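5-carboxyvanillate decarboxylase (Sphingomonas paucimobilis, PDB 4L6D) probably removes a carboxyl group from 5-carboxyvanillate to give vanillate, as a manganese-binding carboxy-lyase of the amidohydrolase fold. Local coordinates at residues A[163-168]-A[217-222]. Residues are numbered along the deposited sequence; the frame is centred on the assembly and turned at random.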
loop_
_atom_site.group_PDB
_atom_site.type_symbol
_atom_site.label_atom_id
_atom_site.label_comp_id
_atom_site.label_asym_id
_atom_site.label_seq_id
_atom_site.Cartn_x
_atom_site.Cartn_y
_atom_site.Cartn_z
ATOM N N ALA A 163 9.849 -26.224 6.643
ATOM C CA ALA A 163 11.278 -26.412 6.424
ATOM C C ALA A 163 12.062 -25.129 6.670
ATOM O O ALA A 163 13.161 -25.179 7.221
ATOM C CB ALA A 163 11.542 -26.952 5.012
ATOM N N ILE A 164 11.511 -23.980 6.265
ATOM C CA ILE A 164 12.189 -22.711 6.496
ATOM C C ILE A 164 12.321 -22.469 7.995
ATOM O O ILE A 164 13.418 -22.180 8.492
ATOM C CB ILE A 164 11.479 -21.533 5.809
ATOM C CG1 ILE A 164 11.543 -21.694 4.287
ATOM C CG2 ILE A 164 12.117 -20.209 6.248
ATOM C CD1 ILE A 164 10.849 -20.572 3.532
ATOM N N GLU A 165 11.215 -22.613 8.727
ATOM C CA GLU A 165 11.275 -22.456 10.176
ATOM C C GLU A 165 12.332 -23.352 10.814
ATOM O O GLU A 165 13.134 -22.890 11.627
ATOM C CB GLU A 165 9.922 -22.732 10.823
ATOM C CG GLU A 165 9.916 -22.341 12.279
ATOM C CD GLU A 165 8.677 -22.794 13.009
ATOM O OE1 GLU A 165 8.138 -23.867 12.674
ATOM O OE2 GLU A 165 8.255 -22.069 13.933
ATOM N N ALA A 166 12.341 -24.626 10.438
ATOM C CA ALA A 166 13.264 -25.581 11.037
ATOM C C ALA A 166 14.719 -25.263 10.691
ATOM O O ALA A 166 15.627 -25.559 11.472
ATOM C CB ALA A 166 12.912 -26.996 10.594
ATOM N N SER A 167 14.941 -24.672 9.518
ATOM C CA SER A 167 16.300 -24.384 9.062
ATOM C C SER A 167 16.942 -23.246 9.832
ATOM O O SER A 167 18.164 -23.159 9.904
ATOM C CB SER A 167 16.319 -24.032 7.572
ATOM O OG SER A 167 15.786 -22.729 7.350
ATOM N N GLY A 168 16.120 -22.343 10.361
ATOM C CA GLY A 168 16.620 -21.145 11.013
ATOM C C GLY A 168 16.987 -20.021 10.048
ATOM O O GLY A 168 17.391 -18.938 10.479
ATOM N N ARG A 217 1.286 -20.805 13.463
ATOM C CA ARG A 217 1.665 -22.155 13.053
ATOM C C ARG A 217 3.183 -22.319 13.047
ATOM O O ARG A 217 3.700 -23.358 13.458
ATOM C CB ARG A 217 1.095 -22.463 11.669
ATOM C CG ARG A 217 1.334 -23.878 11.189
ATOM C CD ARG A 217 0.695 -24.095 9.827
ATOM N NE ARG A 217 -0.755 -24.236 9.915
ATOM C CZ ARG A 217 -1.379 -25.400 10.083
ATOM N NH1 ARG A 217 -0.679 -26.523 10.191
ATOM N NH2 ARG A 217 -2.700 -25.439 10.151
ATOM N N PHE A 218 3.889 -21.291 12.580
ATOM C CA PHE A 218 5.352 -21.318 12.505
ATOM C C PHE A 218 5.934 -20.075 13.173
ATOM O O PHE A 218 6.392 -19.144 12.492
ATOM C CB PHE A 218 5.828 -21.384 11.049
ATOM C CG PHE A 218 5.216 -22.501 10.245
ATOM C CD1 PHE A 218 5.562 -23.823 10.477
ATOM C CD2 PHE A 218 4.316 -22.217 9.231
ATOM C CE1 PHE A 218 4.994 -24.852 9.722
ATOM C CE2 PHE A 218 3.754 -23.234 8.472
ATOM C CZ PHE A 218 4.101 -24.558 8.716
ATOM N N PRO A 219 5.896 -20.045 14.511
ATOM C CA PRO A 219 6.228 -18.814 15.238
ATOM C C PRO A 219 7.692 -18.421 15.175
ATOM O O PRO A 219 7.998 -17.287 15.517
ATOM C CB PRO A 219 5.817 -19.137 16.682
ATOM C CG PRO A 219 5.899 -20.635 16.775
ATOM C CD PRO A 219 5.426 -21.110 15.412
ATOM N N ARG A 220 8.581 -19.319 14.745
ATOM C CA ARG A 220 9.995 -18.956 14.643
ATOM C C ARG A 220 10.427 -18.533 13.237
ATOM O O ARG A 220 11.612 -18.331 12.999
ATOM C CB ARG A 220 10.900 -20.096 15.112
ATOM C CG ARG A 220 10.690 -20.482 16.561
ATOM C CD ARG A 220 11.412 -19.537 17.499
ATOM N NE ARG A 220 12.864 -19.536 17.320
ATOM C CZ ARG A 220 13.695 -20.442 17.829
ATOM N NH1 ARG A 220 13.232 -21.457 18.547
ATOM N NH2 ARG A 220 14.999 -20.337 17.612
ATOM N N LEU A 221 9.488 -18.400 12.304
ATOM C CA LEU A 221 9.826 -17.863 10.992
ATOM C C LEU A 221 10.409 -16.459 11.085
ATOM O O LEU A 221 9.944 -15.638 11.885
ATOM C CB LEU A 221 8.581 -17.765 10.125
ATOM C CG LEU A 221 8.083 -19.017 9.439
ATOM C CD1 LEU A 221 6.821 -18.670 8.664
ATOM C CD2 LEU A 221 9.167 -19.576 8.503
ATOM N N LYS A 222 11.416 -16.174 10.261
ATOM C CA LYS A 222 11.862 -14.798 10.085
ATOM C C LYS A 222 11.708 -14.426 8.615
ATOM O O LYS A 222 12.233 -15.108 7.731
ATOM C CB LYS A 222 13.305 -14.590 10.548
ATOM C CG LYS A 222 13.788 -13.132 10.488
ATOM C CD LYS A 222 13.135 -12.248 11.574
ATOM C CE LYS A 222 13.785 -12.476 12.934
ATOM N NZ LYS A 222 13.008 -11.867 14.057
HETATM O O HOH W 1 5.966 -24.880 13.920
HETATM O O HOH W 2 13.417 -20.082 11.684
#
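E165 reaches from helix 158-167 into the type I beta turn that runs from F218 to L221, and its carboxylate makes the tight part of the contact. Its CG lies anti to the backbone N (chi1 -170°) and the chain stays extended beyond it, which carries the carboxylate to the turn. E165 OE2, through its anti lone pair, accepts a nearly straight hydrogen bond from R220 N (2.9 Å, 163°). P219 suits the turn's second position because its ring holds phi near -70°; its CD rests 3.3 Å from E165 OE2. E165 OE1 meets the electropositive edge of the F218 ring in plane, 3.4 Å from F218 CD1, so a carboxylate serves both turn and ring. An alanine here would probably leave R220 N without its acceptor and open a gap beside the F218 edge. In this TIM-barrel-like amidohydrolase fold, the contact joins an outer helix to the loop that leads into strand 223-225, away from the metal site. Beneath the carboxylate, L221 CD2 packs 3.8 Å from I164 CG2, apolar residues suited to burial. The solvent side is looser: one water donates to both E165 OE1 and R217 O, a second to E165 O and R220 O, and the exposed R220 guanidinium leads away.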